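Local coordinates for protein Exo-poly-alpha-D-galacturonosidase (Thermotoga maritima, PDB 3JUR) that probably hydrolyses the alpha-linked galacturonic acid chains of pectin, acting as an exopolygalacturonase of glycosyl hydrolase family 28, at residues I410-S416 / I430-S434; I403-I409 / L424-I430. All coordinates share one frame; numbering follows the deposited sequence.

Contact 1. Residues I410-S416 / I430-S434; sequences IEGAKIS and IMNGS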
ATOM      1  N   ILE D 410      -7.448  -8.493   1.819  1.00 21.49           N
ATOM      2  CA  ILE D 410      -7.063  -9.826   1.328  1.00 22.22           C
ATOM      3  C   ILE D 410      -5.594  -9.798   0.914  1.00 22.43           C
ATOM      4  O   ILE D 410      -5.194  -8.993   0.067  1.00 23.20           O
ATOM      5  CB  ILE D 410      -7.953 -10.318   0.149  1.00 22.24           C
ATOM      6  CG1 ILE D 410      -9.433 -10.310   0.542  1.00 22.57           C
ATOM      7  CG2 ILE D 410      -7.518 -11.725  -0.311  1.00 22.27           C
ATOM      8  CD1 ILE D 410     -10.380 -10.493  -0.614  1.00 24.11           C
ATOM      9  N   GLU D 411      -4.791 -10.662   1.524  1.00 22.49           N
ATOM     10  CA  GLU D 411      -3.357 -10.681   1.267  1.00 23.22           C
ATOM     11  C   GLU D 411      -2.859 -12.034   0.783  1.00 23.13           C
ATOM     12  O   GLU D 411      -3.332 -13.072   1.234  1.00 23.30           O
ATOM     13  CB  GLU D 411      -2.586 -10.278   2.531  1.00 23.38           C
ATOM     14  CG  GLU D 411      -2.675  -8.785   2.847  1.00 25.36           C
ATOM     15  CD  GLU D 411      -2.050  -7.917   1.760  1.00 27.65           C
ATOM     16  OE1 GLU D 411      -1.024  -8.352   1.180  1.00 26.82           O
ATOM     17  OE2 GLU D 411      -2.583  -6.813   1.487  1.00 27.51           O
ATOM     18  N   GLY D 412      -1.896 -12.005  -0.133  1.00 23.22           N
ATOM     19  CA  GLY D 412      -1.220 -13.222  -0.583  1.00 23.25           C
ATOM     20  C   GLY D 412      -2.011 -14.061  -1.566  1.00 23.55           C
ATOM     21  O   GLY D 412      -1.761 -15.256  -1.698  1.00 24.00           O
ATOM     22  N   ALA D 413      -2.978 -13.451  -2.243  1.00 23.64           N
ATOM     23  CA  ALA D 413      -3.660 -14.112  -3.344  1.00 23.78           C
ATOM     24  C   ALA D 413      -2.879 -13.831  -4.627  1.00 23.90           C
ATOM     25  O   ALA D 413      -2.387 -12.724  -4.824  1.00 23.53           O
ATOM     26  CB  ALA D 413      -5.087 -13.623  -3.462  1.00 23.93           C
ATOM     27  N   LYS D 414      -2.748 -14.832  -5.490  1.00 23.79           N
ATOM     28  CA  LYS D 414      -1.968 -14.657  -6.713  1.00 24.32           C
ATOM     29  C   LYS D 414      -2.627 -13.668  -7.681  1.00 23.88           C
ATOM     30  O   LYS D 414      -1.994 -12.712  -8.112  1.00 24.03           O
ATOM     31  CB  LYS D 414      -1.667 -16.006  -7.379  1.00 24.48           C
ATOM     32  CG  LYS D 414      -0.524 -16.755  -6.683  1.00 27.69           C
ATOM     33  CD  LYS D 414      -0.284 -18.156  -7.260  1.00 30.73           C
ATOM     34  CE  LYS D 414      -1.052 -19.228  -6.487  1.00 31.84           C
ATOM     35  NZ  LYS D 414      -0.520 -20.591  -6.829  1.00 33.31           N
ATOM     36  N   ILE D 415      -3.896 -13.902  -8.004  1.00 23.24           N
ATOM     37  CA  ILE D 415      -4.684 -12.964  -8.794  1.00 22.80           C
ATOM     38  C   ILE D 415      -5.666 -12.235  -7.874  1.00 22.29           C
ATOM     39  O   ILE D 415      -6.361 -12.870  -7.079  1.00 22.75           O
ATOM     40  CB  ILE D 415      -5.421 -13.695  -9.941  1.00 22.86           C
ATOM     41  CG1 ILE D 415      -4.394 -14.224 -10.947  1.00 23.86           C
ATOM     42  CG2 ILE D 415      -6.446 -12.768 -10.629  1.00 22.14           C
ATOM     43  CD1 ILE D 415      -4.912 -15.290 -11.882  1.00 25.09           C
ATOM     44  N   SER D 416      -5.694 -10.905  -7.958  1.00 21.31           N
ATOM     45  CA  SER D 416      -6.641 -10.107  -7.162  1.00 21.06           C
ATOM     46  C   SER D 416      -8.074 -10.214  -7.679  1.00 20.85           C
ATOM     47  O   SER D 416      -8.986 -10.561  -6.924  1.00 21.09           O
ATOM     48  CB  SER D 416      -6.210  -8.638  -7.107  1.00 20.55           C
ATOM     49  OG  SER D 416      -4.953  -8.524  -6.480  1.00 21.15           O
ATOM     50  N   ILE D 430      -8.086  -3.338   0.814  1.00 23.42           N
ATOM     51  CA  ILE D 430      -6.673  -3.579   0.580  1.00 23.52           C
ATOM     52  C   ILE D 430      -6.579  -4.965  -0.048  1.00 23.93           C
ATOM     53  O   ILE D 430      -7.103  -5.942   0.495  1.00 23.29           O
ATOM     54  CB  ILE D 430      -5.831  -3.473   1.886  1.00 23.61           C
ATOM     55  CG1 ILE D 430      -6.010  -2.088   2.533  1.00 23.72           C
ATOM     56  CG2 ILE D 430      -4.352  -3.774   1.604  1.00 23.31           C
ATOM     57  CD1 ILE D 430      -5.305  -1.891   3.894  1.00 23.40           C
ATOM     58  N   MET D 431      -5.938  -5.034  -1.208  1.00 24.71           N
ATOM     59  CA  MET D 431      -5.800  -6.282  -1.955  1.00 26.07           C
ATOM     60  C   MET D 431      -4.357  -6.467  -2.350  1.00 25.74           C
ATOM     61  O   MET D 431      -3.845  -5.692  -3.151  1.00 25.49           O
ATOM     62  CB  MET D 431      -6.652  -6.250  -3.224  1.00 26.68           C
ATOM     63  CG  MET D 431      -8.101  -6.521  -2.997  1.00 30.74           C
ATOM     64  SD  MET D 431      -8.799  -7.396  -4.415  1.00 38.12           S
ATOM     65  CE  MET D 431     -10.010  -8.345  -3.526  1.00 37.63           C
ATOM     66  N   ASN D 432      -3.711  -7.491  -1.792  1.00 26.07           N
ATOM     67  CA  ASN D 432      -2.277  -7.739  -2.001  1.00 26.88           C
ATOM     68  C   ASN D 432      -1.454  -6.444  -2.013  1.00 27.05           C
ATOM     69  O   ASN D 432      -0.686  -6.191  -2.944  1.00 26.90           O
ATOM     70  CB  ASN D 432      -2.030  -8.549  -3.291  1.00 27.18           C
ATOM     71  CG  ASN D 432      -2.844  -9.841  -3.345  1.00 29.13           C
ATOM     72  OD1 ASN D 432      -3.102 -10.488  -2.325  1.00 30.53           O
ATOM     73  ND2 ASN D 432      -3.278 -10.205  -4.545  1.00 31.98           N
ATOM     74  N   GLY D 433      -1.644  -5.612  -0.989  1.00 26.88           N
ATOM     75  CA  GLY D 433      -0.849  -4.394  -0.845  1.00 27.06           C
ATOM     76  C   GLY D 433      -1.380  -3.137  -1.515  1.00 26.94           C
ATOM     77  O   GLY D 433      -0.931  -2.036  -1.193  1.00 27.18           O
ATOM     78  N   SER D 434      -2.325  -3.295  -2.440  1.00 26.46           N
ATOM     79  CA  SER D 434      -2.938  -2.157  -3.124  1.00 26.25           C
ATOM     80  C   SER D 434      -4.159  -1.672  -2.354  1.00 25.89           C
ATOM     81  O   SER D 434      -5.067  -2.447  -2.068  1.00 25.71           O
ATOM     82  CB  SER D 434      -3.347  -2.531  -4.556  1.00 26.13           C
ATOM     83  OG  SER D 434      -2.244  -2.488  -5.442  1.00 26.17           O
TER

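Contact 2. Residues I403-I409 / L424-I430; sequences ILISDTI and LGMENVI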
ATOM      1  N   ILE D 403     -22.450  -6.628  -6.721  1.00 24.22           N
ATOM      2  CA  ILE D 403     -21.544  -7.252  -5.776  1.00 23.50           C
ATOM      3  C   ILE D 403     -20.728  -6.143  -5.133  1.00 23.63           C
ATOM      4  O   ILE D 403     -20.088  -5.349  -5.837  1.00 23.56           O
ATOM      5  CB  ILE D 403     -20.592  -8.299  -6.439  1.00 23.53           C
ATOM      6  CG1 ILE D 403     -21.359  -9.270  -7.351  1.00 23.57           C
ATOM      7  CG2 ILE D 403     -19.787  -9.047  -5.368  1.00 22.34           C
ATOM      8  CD1 ILE D 403     -22.467 -10.107  -6.664  1.00 23.47           C
ATOM      9  N   LEU D 404     -20.763  -6.085  -3.804  1.00 23.03           N
ATOM     10  CA  LEU D 404     -20.049  -5.053  -3.054  1.00 23.00           C
ATOM     11  C   LEU D 404     -19.141  -5.671  -1.995  1.00 22.88           C
ATOM     12  O   LEU D 404     -19.585  -6.487  -1.171  1.00 23.13           O
ATOM     13  CB  LEU D 404     -21.031  -4.050  -2.424  1.00 22.90           C
ATOM     14  CG  LEU D 404     -20.455  -2.851  -1.655  1.00 23.53           C
ATOM     15  CD1 LEU D 404     -19.663  -1.927  -2.570  1.00 22.64           C
ATOM     16  CD2 LEU D 404     -21.556  -2.066  -0.924  1.00 22.02           C
ATOM     17  N   ILE D 405     -17.863  -5.296  -2.052  1.00 22.62           N
ATOM     18  CA  ILE D 405     -16.861  -5.698  -1.073  1.00 22.00           C
ATOM     19  C   ILE D 405     -16.313  -4.433  -0.408  1.00 21.93           C
ATOM     20  O   ILE D 405     -15.830  -3.523  -1.086  1.00 21.45           O
ATOM     21  CB  ILE D 405     -15.720  -6.515  -1.730  1.00 22.16           C
ATOM     22  CG1 ILE D 405     -16.301  -7.729  -2.462  1.00 22.95           C
ATOM     23  CG2 ILE D 405     -14.695  -6.949  -0.684  1.00 22.22           C
ATOM     24  CD1 ILE D 405     -15.328  -8.450  -3.365  1.00 22.96           C
ATOM     25  N   SER D 406     -16.406  -4.362   0.920  1.00 20.98           N
ATOM     26  CA  SER D 406     -15.993  -3.155   1.621  1.00 20.94           C
ATOM     27  C   SER D 406     -15.299  -3.436   2.946  1.00 20.55           C
ATOM     28  O   SER D 406     -15.501  -4.498   3.554  1.00 19.95           O
ATOM     29  CB  SER D 406     -17.182  -2.219   1.815  1.00 20.77           C
ATOM     30  OG  SER D 406     -18.222  -2.904   2.478  1.00 23.22           O
ATOM     31  N   ASP D 407     -14.474  -2.480   3.376  1.00 20.43           N
ATOM     32  CA  ASP D 407     -13.725  -2.582   4.635  1.00 21.32           C
ATOM     33  C   ASP D 407     -13.015  -3.935   4.751  1.00 21.09           C
ATOM     34  O   ASP D 407     -13.084  -4.598   5.786  1.00 21.05           O
ATOM     35  CB  ASP D 407     -14.657  -2.370   5.834  1.00 21.74           C
ATOM     36  CG  ASP D 407     -15.417  -1.053   5.768  1.00 24.06           C
ATOM     37  OD1 ASP D 407     -14.943  -0.101   5.103  1.00 26.00           O
ATOM     38  OD2 ASP D 407     -16.488  -0.963   6.406  1.00 28.45           O
ATOM     39  N   THR D 408     -12.350  -4.340   3.675  1.00 20.55           N
ATOM     40  CA  THR D 408     -11.859  -5.710   3.530  1.00 20.91           C
ATOM     41  C   THR D 408     -10.376  -5.733   3.146  1.00 20.81           C
ATOM     42  O   THR D 408      -9.915  -4.900   2.359  1.00 20.58           O
ATOM     43  CB  THR D 408     -12.746  -6.489   2.512  1.00 20.84           C
ATOM     44  OG1 THR D 408     -14.010  -6.780   3.127  1.00 20.66           O
ATOM     45  CG2 THR D 408     -12.098  -7.799   2.040  1.00 21.08           C
ATOM     46  N   ILE D 409      -9.645  -6.681   3.728  1.00 20.73           N
ATOM     47  CA  ILE D 409      -8.227  -6.876   3.461  1.00 20.83           C
ATOM     48  C   ILE D 409      -8.020  -8.316   3.009  1.00 21.12           C
ATOM     49  O   ILE D 409      -8.377  -9.249   3.731  1.00 20.46           O
ATOM     50  CB  ILE D 409      -7.352  -6.604   4.716  1.00 21.07           C
ATOM     51  CG1 ILE D 409      -7.641  -5.211   5.293  1.00 22.76           C
ATOM     52  CG2 ILE D 409      -5.846  -6.743   4.377  1.00 20.46           C
ATOM     53  CD1 ILE D 409      -7.087  -4.967   6.690  1.00 26.22           C
ATOM     54  N   LEU D 424     -18.802  -5.196 -10.299  1.00 22.55           N
ATOM     55  CA  LEU D 424     -18.141  -5.303  -8.999  1.00 22.49           C
ATOM     56  C   LEU D 424     -17.832  -3.925  -8.422  1.00 22.55           C
ATOM     57  O   LEU D 424     -17.249  -3.066  -9.097  1.00 21.70           O
ATOM     58  CB  LEU D 424     -16.855  -6.153  -9.105  1.00 22.71           C
ATOM     59  CG  LEU D 424     -15.928  -6.332  -7.893  1.00 22.87           C
ATOM     60  CD1 LEU D 424     -16.614  -7.080  -6.756  1.00 22.92           C
ATOM     61  CD2 LEU D 424     -14.614  -7.041  -8.294  1.00 23.47           C
ATOM     62  N   GLY D 425     -18.242  -3.726  -7.172  1.00 22.19           N
ATOM     63  CA  GLY D 425     -17.857  -2.547  -6.414  1.00 22.47           C
ATOM     64  C   GLY D 425     -17.028  -2.901  -5.194  1.00 22.88           C
ATOM     65  O   GLY D 425     -17.310  -3.892  -4.492  1.00 22.85           O
ATOM     66  N   MET D 426     -15.994  -2.100  -4.954  1.00 23.12           N
ATOM     67  CA  MET D 426     -15.158  -2.222  -3.758  1.00 23.50           C
ATOM     68  C   MET D 426     -14.977  -0.842  -3.124  1.00 23.60           C
ATOM     69  O   MET D 426     -14.740   0.145  -3.828  1.00 23.17           O
ATOM     70  CB  MET D 426     -13.801  -2.851  -4.090  1.00 24.15           C
ATOM     71  CG  MET D 426     -13.900  -4.191  -4.832  1.00 25.77           C
ATOM     72  SD  MET D 426     -12.360  -5.127  -4.921  1.00 31.02           S
ATOM     73  CE  MET D 426     -12.379  -5.951  -3.342  1.00 30.51           C
ATOM     74  N   GLU D 427     -15.129  -0.774  -1.804  1.00 23.32           N
ATOM     75  CA  GLU D 427     -14.964   0.473  -1.063  1.00 24.00           C
ATOM     76  C   GLU D 427     -14.071   0.235   0.154  1.00 23.36           C
ATOM     77  O   GLU D 427     -14.333  -0.667   0.932  1.00 22.98           O
ATOM     78  CB  GLU D 427     -16.329   1.039  -0.651  1.00 24.40           C
ATOM     79  CG  GLU D 427     -17.228   1.397  -1.840  1.00 28.22           C
ATOM     80  CD  GLU D 427     -18.486   2.171  -1.459  1.00 33.42           C
ATOM     81  OE1 GLU D 427     -18.659   2.518  -0.268  1.00 34.50           O
ATOM     82  OE2 GLU D 427     -19.308   2.433  -2.370  1.00 35.25           O
ATOM     83  N   ASN D 428     -13.013   1.039   0.302  1.00 22.99           N
ATOM     84  CA  ASN D 428     -12.044   0.876   1.394  1.00 23.12           C
ATOM     85  C   ASN D 428     -11.503  -0.571   1.502  1.00 22.96           C
ATOM     86  O   ASN D 428     -11.708  -1.262   2.515  1.00 21.50           O
ATOM     87  CB  ASN D 428     -12.636   1.375   2.736  1.00 23.37           C
ATOM     88  CG  ASN D 428     -11.638   1.302   3.889  1.00 25.26           C
ATOM     89  OD1 ASN D 428     -10.452   1.588   3.711  1.00 28.00           O
ATOM     90  ND2 ASN D 428     -12.117   0.912   5.083  1.00 25.61           N
ATOM     91  N   VAL D 429     -10.834  -1.024   0.438  1.00 22.56           N
ATOM     92  CA  VAL D 429     -10.263  -2.383   0.389  1.00 22.93           C
ATOM     93  C   VAL D 429      -8.751  -2.365   0.200  1.00 23.14           C
ATOM     94  O   VAL D 429      -8.202  -1.489  -0.474  1.00 23.36           O
ATOM     95  CB  VAL D 429     -10.873  -3.277  -0.735  1.00 23.03           C
ATOM     96  CG1 VAL D 429     -12.354  -3.543  -0.497  1.00 22.32           C
ATOM     97  CG2 VAL D 429     -10.640  -2.646  -2.110  1.00 23.48           C
ATOM     98  N   ILE D 430      -8.086  -3.338   0.814  1.00 23.42           N
ATOM     99  CA  ILE D 430      -6.673  -3.579   0.580  1.00 23.52           C
ATOM    100  C   ILE D 430      -6.579  -4.965  -0.048  1.00 23.93           C
ATOM    101  O   ILE D 430      -7.103  -5.942   0.495  1.00 23.29           O
ATOM    102  CB  ILE D 430      -5.831  -3.473   1.886  1.00 23.61           C
ATOM    103  CG1 ILE D 430      -6.010  -2.088   2.533  1.00 23.72           C
ATOM    104  CG2 ILE D 430      -4.352  -3.774   1.604  1.00 23.31           C
ATOM    105  CD1 ILE D 430      -5.305  -1.891   3.894  1.00 23.40           C
TER

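Contact 1. Residues I410-S416 / I430-S434
Ile410 pairs in parallel with Met431, with Glu411 beside Asn432 just beyond, joining two neighbouring coils near the C-terminal end of the beta-helix. Two nearly straight backbone hydrogen bonds make the pairing. Ile410 N donates to Ile430 O (2.9 Å), and Asn432 N donates to Ile410 O (2.8 Å). Ile410 and Met431 lie side by side on the buried face, with Ile410 CD1 3.6 Å from Met431 CE. Ala389 and Val390 of strand 388-393 pack against them there.

Beyond the strands, the bend at 412-416 wraps around the amide of Asn432. Asn432 CG is anti to its carbonyl carbon (chi1 -53°), and the amide reaches back into the bend. Its OD1 accepts a hydrogen bond from Ala413 N at 3.0 Å, tilted 34° from the carbonyl plane. Its ND2 sits 2.7 Å from Ala413 O and 3.1 Å from Ser416 OG. Ser416 CB also packs on Met431 SD.

On the other face, the side chain of Glu411 bends at chi2 (-63°). This brings OE2 to Gly433 N, which donates a hydrogen bond of 2.9 Å to its syn lone pair. OE1 forms a salt bridge with Arg435 of a second subunit. Met431 to Ser434 form a type I' beta turn, which joins strands 429-431 and 434-436 into a tight antiparallel hairpin and here ends the parallel stacking of coils along this side of the beta-helix.

Contact 2. Residues I403-I409 / L424-I430
Segments 403-409 and 424-430 run parallel in one-to-one register from Ile403 with Leu424 to Ile409 with Ile430, and strands 403-406 and 424-426 lie at 17° to each other. They are equivalent parts of successive coils in the right-handed parallel beta-helix of this family. Both chains turn a corner midway, at Asp407 and at Glu427-Asn428. The pairing resumes on the next face with Ile430 N bonded to Thr408 O, after a weak bond from Thr408 N to Asn428 O.

Ile405 is the centre of the buried face. Its CG2 meets Met426 CE at 3.7 Å, and the two side chains lie alongside each other. The bend of Met426 at chi3 (83°) turns CE back to Ile405. At the other end, Ile405 CD1 packs on Leu424 CD1 (3.9 Å). Val429 comes in at about a right angle, with CG1 4.1 Å from Ile405 CG2. Val390 and Ile392 of strand 388-393 pack against this cluster.

On the outer face, Leu404 lays CD1 over the backbone of Gly425, 3.6 Å from Gly425 O. At the corner, Thr408 OG1 closes the bend of its own chain by donating to Ser406 O at 2.8 Å. Asn428 and Val429 both face Phe436 in a G1 beta bulge. Asn428 OD1 takes a hydrogen bond from Arg435. Asn428 ND2 donates to Asp407 OD1 at 3.0 Å, from above the carboxylate plane, which stands at 67° to the amide.

Both contacts join the same two coils and share strands 408-411 and 429-431, with Ile430 common to both. Contact 2 is the longer pairing and carries it around a corner. Contact 1 continues it to the point where the chain bends away. Each is partly buried, with aliphatic and methionine side chains on the inner side. The outer side is mixed, and in contact 2 still carries Leu404, Ile409 and Ile430. The inner sides meet where Met431 CE packs on Met426 CE (3.4 Å). In contact 2, backbone bonds and aliphatic packing dominate. In contact 1, side-chain amide and carboxylate groups grip the turns. Both touch the second subunit, contact 2 by packing and contact 1 also through the Glu411 carboxylate.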